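Local atomic coordinates of soluble lytic murein transglycosylase (Escherichia coli, PDB entry 1QSA), a protein that cleaves the glycosidic bonds between N-acetylmuramic acid and N-acetylglucosamine in peptidoglycan, with formation of a 1,6-anhydro bond in the N-acetylmuramic acid residue. Residues Tyr364-Pro372 against Leu441-Phe449; Arg545-Ala554 against Phe581-Leu592. All coordinates share one frame; numbering follows the deposited sequence.

Contact 1 of 2, residues Tyr364-Pro372 against Leu441-Phe449; sequences YELKIDKAP and LWDHLEERF. With SO4 (sulfate ion), chain B; SO4 (sulfate ion), chain H.
Asp-369 N donates to Asp-443 O (2.9 Å, 161° at the hydrogen), a direct backbone hydrogen bond by which the extended 364-372 chain holds the turn 441-444, and it reaches that oxygen from well above the carbonyl plane. Alongside, Asp-369 sets its CB over the face of the His-444 imidazole, 3.9 Å from the ring centroid, and its own carbonyl O lies over the same face, also displaced from the centre. With CG swung beside the backbone N (chi1 -70°), the Asp-369 carboxylate rests on Asp-443 CB and takes Lys-367 NZ on the syn lone pair of OD1 at 3.0 Å. Asp-369 OD2 and Asp-443 OD2 stand 4.2 Å apart; a water donating to both, together with Lys-367 and with Arg-349 at Asp-443 OD1, probably eases the repulsion. Other waters join Asp-369 O and Ala-371 N to the Glu-447 carboxylate, which is also paired with Arg-421. On the apolar side Leu-445 CD1 meets Leu-366 CD2 at 3.9 Å and touches Lys-367 O. The arrangement is a largely water-mediated surface seam, a connecting loop laid across a type I turn and the helix 445-448, with His-444 at the N-cap position.

Contact 2 of 2, residues Arg545-Ala554 against Phe581-Leu592; sequences RIFSSAAYNA and FSETRGYVKNVL
Asn-553 works both ends of its amide across the helix pair: OD1 accepts from Thr-584 OG1 at 2.7 Å, in the amide carbonyl plane, while ND2 donates to Glu-583 OE2 at 3.1 Å in a nearly straight bond (166°). That carboxylate is met on its anti side and stands steeply to the amide. Asn-553 CB sits over the centre of the Tyr-587 ring, 3.7 Å from the centroid, and the chi1 torsion (CG anti to the backbone N, -179°) carries the amide with ND2 along the same face, 23° from the ring plane. Val-591 CG2 takes the opposite face, and Tyr-587 OH bonds to Glu-478. With an alanine here the amide is gone, and Thr-584 OG1 and Glu-583 OE2 would probably lose this partner and the Tyr-587 face its polar cover. Farther along, Val-588 CG2 packs on Ala-550 CB at 4.0 Å, and Leu-592 spreads CD1 to Ile-546 CG1 and CD2 over a face of the Arg-545 guanidinium, 3.6 Å from NH1, a group also paired with Asp-595 and Glu-613. The two bonds fix the amide's rotation, and the sandwiched ring is consistent with a second-shell role for Asn-553, steadying the tyrosine that bonds the predicted catalytic Glu-478.

How the contacts relate
Contact 1 closes before contact 2 opens along the chain; their centres lie about 23 Å apart and their nearest atoms about 6 Å, without touching. Helix 582-601 spans the gap: its first half forms contact 2, while farther on Tyr-597, Tyr-600 and Phe-601 pack against Leu-366, Ile-368 and Leu-445 of contact 1. Helix 468-479 is a second bridge, since Arg-476 bonds Arg-448 O and Glu-478 bonds Tyr-587. Contact 2 thus borders the predicted active site, Tyr-587 lying about 3 Å from Glu-478 between side chains, whereas contact 1 is a surface join away from it. The sulfates near Arg-448 probably come from the crystallisation liquor.

Contact 1 of 2, residues Tyr364-Pro372 against Leu441-Phe449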
loop_
_atom_site.group_PDB
_atom_site.type_symbol
_atom_site.label_atom_id
_atom_site.label_comp_id
_atom_site.label_asym_id
_atom_site.label_seq_id
_atom_site.Cartn_x
_atom_site.Cartn_y
_atom_site.Cartn_z
ATOM N N TYR A 364 -15.390 16.812 20.697
ATOM C CA TYR A 364 -15.575 16.374 19.319
ATOM C C TYR A 364 -16.786 15.438 19.239
ATOM O O TYR A 364 -16.959 14.564 20.087
ATOM C CB TYR A 364 -14.320 15.656 18.813
ATOM C CG TYR A 364 -14.472 15.119 17.412
ATOM C CD1 TYR A 364 -14.419 15.967 16.313
ATOM C CD2 TYR A 364 -14.714 13.765 17.187
ATOM C CE1 TYR A 364 -14.611 15.487 15.018
ATOM C CE2 TYR A 364 -14.905 13.275 15.901
ATOM C CZ TYR A 364 -14.857 14.142 14.822
ATOM O OH TYR A 364 -15.086 13.680 13.549
ATOM N N GLU A 365 -17.627 15.651 18.231
ATOM C CA GLU A 365 -18.813 14.826 18.030
ATOM C C GLU A 365 -18.577 13.758 16.975
ATOM O O GLU A 365 -18.344 14.066 15.807
ATOM C CB GLU A 365 -20.008 15.686 17.624
ATOM C CG GLU A 365 -20.527 16.592 18.733
ATOM C CD GLU A 365 -21.753 17.389 18.320
ATOM O OE1 GLU A 365 -21.840 17.790 17.136
ATOM O OE2 GLU A 365 -22.634 17.615 19.180
ATOM N N LEU A 366 -18.612 12.502 17.399
ATOM C CA LEU A 366 -18.428 11.395 16.478
ATOM C C LEU A 366 -19.718 11.139 15.721
ATOM O O LEU A 366 -20.780 11.026 16.325
ATOM C CB LEU A 366 -18.059 10.116 17.229
ATOM C CG LEU A 366 -16.646 9.923 17.764
ATOM C CD1 LEU A 366 -16.523 8.520 18.316
ATOM C CD2 LEU A 366 -15.675 10.091 16.630
ATOM N N LYS A 367 -19.635 11.112 14.400
ATOM C CA LYS A 367 -20.803 10.808 13.590
ATOM C C LYS A 367 -20.767 9.292 13.415
ATOM O O LYS A 367 -19.793 8.747 12.890
ATOM C CB LYS A 367 -20.743 11.498 12.228
ATOM C CG LYS A 367 -21.858 11.055 11.291
ATOM C CD LYS A 367 -21.904 11.884 10.020
ATOM C CE LYS A 367 -22.923 11.329 9.035
ATOM N NZ LYS A 367 -24.290 11.192 9.623
ATOM N N ILE A 368 -21.783 8.606 13.930
ATOM C CA ILE A 368 -21.840 7.148 13.804
ATOM C C ILE A 368 -23.112 6.694 13.089
ATOM O O ILE A 368 -24.205 6.771 13.652
ATOM C CB ILE A 368 -21.769 6.451 15.191
ATOM C CG1 ILE A 368 -20.522 6.916 15.949
ATOM C CG2 ILE A 368 -21.720 4.924 15.025
ATOM C CD1 ILE A 368 -20.423 6.403 17.362
ATOM N N ASP A 369 -22.979 6.322 11.818
ATOM C CA ASP A 369 -24.099 5.814 11.019
ATOM C C ASP A 369 -24.258 4.346 11.397
ATOM O O ASP A 369 -23.263 3.625 11.521
ATOM C CB ASP A 369 -23.788 5.884 9.523
ATOM C CG ASP A 369 -23.739 7.302 8.990
ATOM O OD1 ASP A 369 -24.025 8.252 9.748
ATOM O OD2 ASP A 369 -23.417 7.458 7.795
ATOM N N LYS A 370 -25.497 3.902 11.574
ATOM C CA LYS A 370 -25.750 2.514 11.938
ATOM C C LYS A 370 -26.102 1.658 10.735
ATOM O O LYS A 370 -26.679 2.141 9.763
ATOM C CB LYS A 370 -26.898 2.425 12.942
ATOM C CG LYS A 370 -26.630 3.082 14.287
ATOM C CD LYS A 370 -27.871 2.988 15.164
ATOM C CE LYS A 370 -27.734 3.793 16.445
ATOM N NZ LYS A 370 -28.965 3.718 17.284
ATOM N N ALA A 371 -25.746 0.379 10.803
ATOM C CA ALA A 371 -26.086 -0.551 9.732
ATOM C C ALA A 371 -27.579 -0.875 9.926
ATOM O O ALA A 371 -28.159 -0.567 10.973
ATOM C CB ALA A 371 -25.241 -1.818 9.851
ATOM N N PRO A 372 -28.227 -1.467 8.914
ATOM C CA PRO A 372 -29.652 -1.808 9.030
ATOM C C PRO A 372 -29.940 -2.718 10.230
ATOM O O PRO A 372 -29.071 -3.471 10.672
ATOM C CB PRO A 372 -29.933 -2.544 7.718
ATOM C CG PRO A 372 -28.966 -1.916 6.756
ATOM C CD PRO A 372 -27.705 -1.812 7.580
ATOM N N LEU A 441 -18.039 2.955 3.645
ATOM C CA LEU A 441 -18.927 3.265 4.769
ATOM C C LEU A 441 -18.085 3.920 5.854
ATOM O O LEU A 441 -18.005 3.430 6.985
ATOM C CB LEU A 441 -19.540 1.952 5.295
ATOM C CG LEU A 441 -20.221 1.056 4.243
ATOM C CD1 LEU A 441 -20.599 -0.299 4.870
ATOM C CD2 LEU A 441 -21.449 1.756 3.700
ATOM N N TRP A 442 -17.512 5.073 5.520
ATOM C CA TRP A 442 -16.598 5.759 6.421
ATOM C C TRP A 442 -17.161 6.227 7.746
ATOM O O TRP A 442 -16.411 6.405 8.707
ATOM C CB TRP A 442 -15.910 6.914 5.686
ATOM C CG TRP A 442 -15.284 6.543 4.346
ATOM C CD1 TRP A 442 -15.380 7.251 3.177
ATOM C CD2 TRP A 442 -14.466 5.399 4.051
ATOM N NE1 TRP A 442 -14.676 6.619 2.177
ATOM C CE2 TRP A 442 -14.104 5.482 2.686
ATOM C CE3 TRP A 442 -14.004 4.310 4.806
ATOM C CZ2 TRP A 442 -13.305 4.520 2.062
ATOM C CZ3 TRP A 442 -13.206 3.351 4.184
ATOM C CH2 TRP A 442 -12.867 3.464 2.825
ATOM N N ASP A 443 -18.472 6.455 7.800
ATOM C CA ASP A 443 -19.101 6.898 9.034
ATOM C C ASP A 443 -19.713 5.764 9.861
ATOM O O ASP A 443 -20.275 6.021 10.927
ATOM C CB ASP A 443 -20.131 8.003 8.763
ATOM C CG ASP A 443 -19.495 9.277 8.231
ATOM O OD1 ASP A 443 -18.504 9.752 8.826
ATOM O OD2 ASP A 443 -19.981 9.807 7.209
ATOM N N HIS A 444 -19.613 4.519 9.378
ATOM C CA HIS A 444 -20.107 3.360 10.144
ATOM C C HIS A 444 -18.966 2.963 11.092
ATOM O O HIS A 444 -18.379 1.877 10.993
ATOM C CB HIS A 444 -20.447 2.193 9.212
ATOM C CG HIS A 444 -21.763 2.338 8.522
ATOM N ND1 HIS A 444 -22.025 3.341 7.611
ATOM C CD2 HIS A 444 -22.900 1.607 8.610
ATOM C CE1 HIS A 444 -23.265 3.219 7.167
ATOM N NE2 HIS A 444 -23.816 2.178 7.760
ATOM N N LEU A 445 -18.673 3.849 12.035
ATOM C CA LEU A 445 -17.551 3.648 12.943
ATOM C C LEU A 445 -17.486 2.368 13.760
ATOM O O LEU A 445 -16.393 1.835 13.974
ATOM C CB LEU A 445 -17.355 4.876 13.849
ATOM C CG LEU A 445 -17.119 6.210 13.134
ATOM C CD1 LEU A 445 -16.852 7.312 14.173
ATOM C CD2 LEU A 445 -15.961 6.103 12.149
ATOM N N GLU A 446 -18.631 1.864 14.215
ATOM C CA GLU A 446 -18.620 0.657 15.039
ATOM C C GLU A 446 -18.056 -0.546 14.282
ATOM O O GLU A 446 -17.287 -1.325 14.840
ATOM C CB GLU A 446 -20.021 0.334 15.591
ATOM C CG GLU A 446 -19.931 -0.655 16.737
ATOM C CD GLU A 446 -21.235 -0.914 17.453
ATOM O OE1 GLU A 446 -22.310 -0.678 16.868
ATOM O OE2 GLU A 446 -21.164 -1.365 18.618
ATOM N N GLU A 447 -18.449 -0.686 13.016
ATOM C CA GLU A 447 -17.985 -1.789 12.173
ATOM C C GLU A 447 -16.558 -1.577 11.682
ATOM O O GLU A 447 -15.830 -2.545 11.423
ATOM C CB GLU A 447 -18.931 -2.008 10.982
ATOM C CG GLU A 447 -20.348 -2.493 11.360
ATOM C CD GLU A 447 -21.233 -1.396 11.922
ATOM O OE1 GLU A 447 -21.047 -0.215 11.569
ATOM O OE2 GLU A 447 -22.140 -1.715 12.716
ATOM N N ARG A 448 -16.151 -0.314 11.556
ATOM C CA ARG A 448 -14.791 0.010 11.125
ATOM C C ARG A 448 -13.775 -0.175 12.261
ATOM O O ARG A 448 -12.590 -0.397 12.006
ATOM C CB ARG A 448 -14.688 1.480 10.674
ATOM C CG ARG A 448 -15.489 1.849 9.404
ATOM C CD ARG A 448 -15.204 3.308 8.971
ATOM N NE ARG A 448 -13.807 3.479 8.603
ATOM C CZ ARG A 448 -13.109 4.602 8.770
ATOM N NH1 ARG A 448 -13.693 5.707 9.229
ATOM N NH2 ARG A 448 -11.829 4.634 8.435
ATOM N N PHE A 449 -14.225 -0.046 13.509
ATOM C CA PHE A 449 -13.313 -0.136 14.644
ATOM C C PHE A 449 -13.838 -1.081 15.704
ATOM O O PHE A 449 -14.104 -0.681 16.841
ATOM C CB PHE A 449 -13.084 1.282 15.195
ATOM C CG PHE A 449 -12.490 2.215 14.178
ATOM C CD1 PHE A 449 -11.141 2.101 13.828
ATOM C CD2 PHE A 449 -13.302 3.114 13.470
ATOM C CE1 PHE A 449 -10.610 2.859 12.774
ATOM C CE2 PHE A 449 -12.787 3.874 12.418
ATOM C CZ PHE A 449 -11.437 3.746 12.064
HETATM S S SO4 B . -10.893 8.306 9.618
HETATM O O1 SO4 B . -10.050 8.764 10.741
HETATM O O2 SO4 B . -12.246 7.992 10.118
HETATM O O3 SO4 B . -10.969 9.395 8.629
HETATM O O4 SO4 B . -10.306 7.118 8.974
HETATM S S SO4 H . -9.421 2.309 6.693
HETATM O O1 SO4 H . -9.397 3.328 7.761
HETATM O O2 SO4 H . -8.556 2.741 5.580
HETATM O O3 SO4 H . -8.928 1.030 7.230
HETATM O O4 SO4 H . -10.802 2.144 6.213
HETATM O O HOH W 1 -17.635 9.489 11.449
HETATM O O HOH W 2 -21.552 2.005 12.929
HETATM O O HOH W 3 -22.543 9.552 6.427
HETATM O O HOH W 4 -26.357 1.341 6.804
HETATM O O HOH W 5 -24.421 -0.471 13.299
#

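Contact 2 of 2, residues Arg545-Ala554 against Phe581-Leu592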
loop_
_atom_site.group_PDB
_atom_site.type_symbol
_atom_site.label_atom_id
_atom_site.label_comp_id
_atom_site.label_asym_id
_atom_site.label_seq_id
_atom_site.Cartn_x
_atom_site.Cartn_y
_atom_site.Cartn_z
ATOM N N ARG A 545 2.364 9.227 22.715
ATOM C CA ARG A 545 1.876 8.433 21.589
ATOM C C ARG A 545 2.304 8.923 20.213
ATOM O O ARG A 545 2.337 8.146 19.259
ATOM C CB ARG A 545 0.362 8.247 21.673
ATOM C CG ARG A 545 -0.066 7.424 22.905
ATOM C CD ARG A 545 -1.584 7.473 23.073
ATOM N NE ARG A 545 -2.007 8.872 23.037
ATOM C CZ ARG A 545 -2.954 9.361 22.241
ATOM N NH1 ARG A 545 -3.691 8.554 21.480
ATOM N NH2 ARG A 545 -3.207 10.669 22.255
ATOM N N ILE A 546 2.645 10.202 20.095
ATOM C CA ILE A 546 3.108 10.691 18.799
ATOM C C ILE A 546 4.470 10.043 18.536
ATOM O O ILE A 546 4.703 9.474 17.467
ATOM C CB ILE A 546 3.235 12.246 18.786
ATOM C CG1 ILE A 546 1.835 12.873 18.862
ATOM C CG2 ILE A 546 3.985 12.718 17.529
ATOM C CD1 ILE A 546 1.843 14.398 19.051
ATOM N N PHE A 547 5.349 10.112 19.538
ATOM C CA PHE A 547 6.690 9.532 19.418
ATOM C C PHE A 547 6.680 8.011 19.299
ATOM O O PHE A 547 7.369 7.456 18.441
ATOM C CB PHE A 547 7.578 9.937 20.605
ATOM C CG PHE A 547 7.718 11.428 20.797
ATOM C CD1 PHE A 547 7.588 12.297 19.727
ATOM C CD2 PHE A 547 7.975 11.956 22.069
ATOM C CE1 PHE A 547 7.711 13.673 19.905
ATOM C CE2 PHE A 547 8.099 13.333 22.261
ATOM C CZ PHE A 547 7.969 14.192 21.177
ATOM N N SER A 548 5.880 7.328 20.119
ATOM C CA SER A 548 5.861 5.871 20.053
ATOM C C SER A 548 5.273 5.353 18.749
ATOM O O SER A 548 5.738 4.349 18.220
ATOM C CB SER A 548 5.133 5.249 21.255
ATOM O OG SER A 548 3.824 5.762 21.369
ATOM N N SER A 549 4.269 6.052 18.218
ATOM C CA SER A 549 3.664 5.632 16.962
ATOM C C SER A 549 4.672 5.842 15.835
ATOM O O SER A 549 4.855 4.976 14.999
ATOM C CB SER A 549 2.361 6.399 16.686
ATOM O OG SER A 549 1.401 6.135 17.709
ATOM N N ALA A 550 5.324 7.000 15.828
ATOM C CA ALA A 550 6.331 7.283 14.817
ATOM C C ALA A 550 7.497 6.294 14.910
ATOM O O ALA A 550 7.981 5.813 13.881
ATOM C CB ALA A 550 6.828 8.721 14.954
ATOM N N ALA A 551 7.911 5.966 16.131
ATOM C CA ALA A 551 9.015 5.025 16.352
ATOM C C ALA A 551 8.621 3.598 15.932
ATOM O O ALA A 551 9.435 2.868 15.368
ATOM C CB ALA A 551 9.469 5.051 17.825
ATOM N N TYR A 552 7.365 3.213 16.153
ATOM C CA TYR A 552 6.918 1.872 15.776
ATOM C C TYR A 552 6.964 1.718 14.255
ATOM O O TYR A 552 7.407 0.696 13.739
ATOM C CB TYR A 552 5.498 1.612 16.303
ATOM C CG TYR A 552 5.079 0.149 16.289
ATOM C CD1 TYR A 552 4.497 -0.423 15.148
ATOM C CD2 TYR A 552 5.285 -0.660 17.409
ATOM C CE1 TYR A 552 4.133 -1.777 15.123
ATOM C CE2 TYR A 552 4.929 -2.017 17.396
ATOM C CZ TYR A 552 4.356 -2.566 16.246
ATOM O OH TYR A 552 4.039 -3.908 16.220
ATOM N N ASN A 553 6.596 2.771 13.538
ATOM C CA ASN A 553 6.579 2.741 12.070
ATOM C C ASN A 553 7.945 2.985 11.393
ATOM O O ASN A 553 8.315 2.262 10.461
ATOM C CB ASN A 553 5.546 3.759 11.549
ATOM C CG ASN A 553 5.448 3.782 10.027
ATOM O OD1 ASN A 553 5.900 4.716 9.390
ATOM N ND2 ASN A 553 4.854 2.745 9.447
ATOM N N ALA A 554 8.690 3.969 11.892
ATOM C CA ALA A 554 9.966 4.371 11.302
ATOM C C ALA A 554 11.235 4.048 12.079
ATOM O O ALA A 554 12.339 4.246 11.561
ATOM C CB ALA A 554 9.927 5.878 10.987
ATOM N N PHE A 581 8.563 11.906 6.424
ATOM C CA PHE A 581 8.174 10.692 5.713
ATOM C C PHE A 581 6.652 10.707 5.613
ATOM O O PHE A 581 5.972 10.628 6.637
ATOM C CB PHE A 581 8.574 9.437 6.492
ATOM C CG PHE A 581 10.048 9.170 6.536
ATOM C CD1 PHE A 581 10.964 10.033 5.932
ATOM C CD2 PHE A 581 10.520 8.038 7.203
ATOM C CE1 PHE A 581 12.340 9.767 6.000
ATOM C CE2 PHE A 581 11.875 7.765 7.279
ATOM C CZ PHE A 581 12.788 8.634 6.672
ATOM N N SER A 582 6.119 10.796 4.396
ATOM C CA SER A 582 4.668 10.831 4.216
ATOM C C SER A 582 3.956 9.626 4.825
ATOM O O SER A 582 2.876 9.777 5.391
ATOM C CB SER A 582 4.304 10.962 2.731
ATOM O OG SER A 582 4.888 9.927 1.969
ATOM N N GLU A 583 4.561 8.436 4.712
ATOM C CA GLU A 583 3.953 7.226 5.273
ATOM C C GLU A 583 3.815 7.321 6.793
ATOM O O GLU A 583 2.766 6.999 7.348
ATOM C CB GLU A 583 4.768 5.968 4.933
ATOM C CG GLU A 583 4.227 4.689 5.618
ATOM C CD GLU A 583 5.176 3.486 5.527
ATOM O OE1 GLU A 583 6.020 3.444 4.601
ATOM O OE2 GLU A 583 5.073 2.569 6.382
ATOM N N THR A 584 4.874 7.765 7.460
ATOM C CA THR A 584 4.865 7.874 8.923
ATOM C C THR A 584 3.925 8.983 9.397
ATOM O O THR A 584 3.270 8.861 10.434
ATOM C CB THR A 584 6.286 8.100 9.448
ATOM O OG1 THR A 584 7.148 7.093 8.890
ATOM C CG2 THR A 584 6.318 8.000 10.976
ATOM N N ARG A 585 3.901 10.094 8.668
ATOM C CA ARG A 585 3.006 11.198 9.016
ATOM C C ARG A 585 1.551 10.704 8.972
ATOM O O ARG A 585 0.768 10.936 9.901
ATOM C CB ARG A 585 3.217 12.351 8.032
ATOM C CG ARG A 585 2.465 13.607 8.386
ATOM C CD ARG A 585 2.888 14.761 7.478
ATOM N NE ARG A 585 2.611 14.547 6.060
ATOM C CZ ARG A 585 3.536 14.419 5.107
ATOM N NH1 ARG A 585 4.826 14.465 5.401
ATOM N NH2 ARG A 585 3.169 14.245 3.846
ATOM N N GLY A 586 1.199 9.991 7.903
ATOM C CA GLY A 586 -0.151 9.463 7.781
ATOM C C GLY A 586 -0.453 8.401 8.832
ATOM O O GLY A 586 -1.577 8.318 9.348
ATOM N N TYR A 587 0.547 7.588 9.151
ATOM C CA TYR A 587 0.421 6.534 10.164
ATOM C C TYR A 587 0.073 7.153 11.528
ATOM O O TYR A 587 -0.852 6.701 12.215
ATOM C CB TYR A 587 1.757 5.785 10.246
ATOM C CG TYR A 587 1.805 4.617 11.208
ATOM C CD1 TYR A 587 2.162 4.799 12.544
ATOM C CD2 TYR A 587 1.535 3.324 10.770
ATOM C CE1 TYR A 587 2.253 3.721 13.426
ATOM C CE2 TYR A 587 1.624 2.230 11.642
ATOM C CZ TYR A 587 1.986 2.439 12.967
ATOM O OH TYR A 587 2.119 1.383 13.830
ATOM N N VAL A 588 0.817 8.188 11.919
ATOM C CA VAL A 588 0.608 8.845 13.208
ATOM C C VAL A 588 -0.792 9.460 13.284
ATOM O O VAL A 588 -1.490 9.285 14.280
ATOM C CB VAL A 588 1.710 9.889 13.484
ATOM C CG1 VAL A 588 1.414 10.655 14.759
ATOM C CG2 VAL A 588 3.051 9.165 13.619
ATOM N N LYS A 589 -1.199 10.136 12.214
ATOM C CA LYS A 589 -2.530 10.742 12.158
ATOM C C LYS A 589 -3.607 9.672 12.320
ATOM O O LYS A 589 -4.535 9.828 13.112
ATOM C CB LYS A 589 -2.718 11.483 10.835
ATOM C CG LYS A 589 -1.874 12.749 10.731
ATOM C CD LYS A 589 -2.084 13.422 9.397
ATOM C CE LYS A 589 -1.284 14.716 9.302
ATOM N NZ LYS A 589 -1.430 15.313 7.920
ATOM N N ASN A 590 -3.473 8.580 11.578
ATOM C CA ASN A 590 -4.442 7.493 11.678
ATOM C C ASN A 590 -4.492 6.897 13.086
ATOM O O ASN A 590 -5.555 6.742 13.665
ATOM C CB ASN A 590 -4.098 6.363 10.696
ATOM C CG ASN A 590 -4.474 6.687 9.267
ATOM O OD1 ASN A 590 -5.168 7.677 8.991
ATOM N ND2 ASN A 590 -4.043 5.835 8.346
ATOM N N VAL A 591 -3.332 6.561 13.634
ATOM C CA VAL A 591 -3.307 5.922 14.947
ATOM C C VAL A 591 -3.932 6.790 16.046
ATOM O O VAL A 591 -4.685 6.283 16.884
ATOM C CB VAL A 591 -1.879 5.444 15.305
ATOM C CG1 VAL A 591 -1.822 4.958 16.757
ATOM C CG2 VAL A 591 -1.450 4.318 14.341
ATOM N N LEU A 592 -3.665 8.098 16.011
ATOM C CA LEU A 592 -4.244 9.010 16.995
ATOM C C LEU A 592 -5.768 9.095 16.815
ATOM O O LEU A 592 -6.500 9.043 17.811
ATOM C CB LEU A 592 -3.606 10.398 16.903
ATOM C CG LEU A 592 -2.110 10.430 17.263
ATOM C CD1 LEU A 592 -1.575 11.835 17.000
ATOM C CD2 LEU A 592 -1.858 10.011 18.689
HETATM O O HOH W 6 -6.025 9.890 20.308
#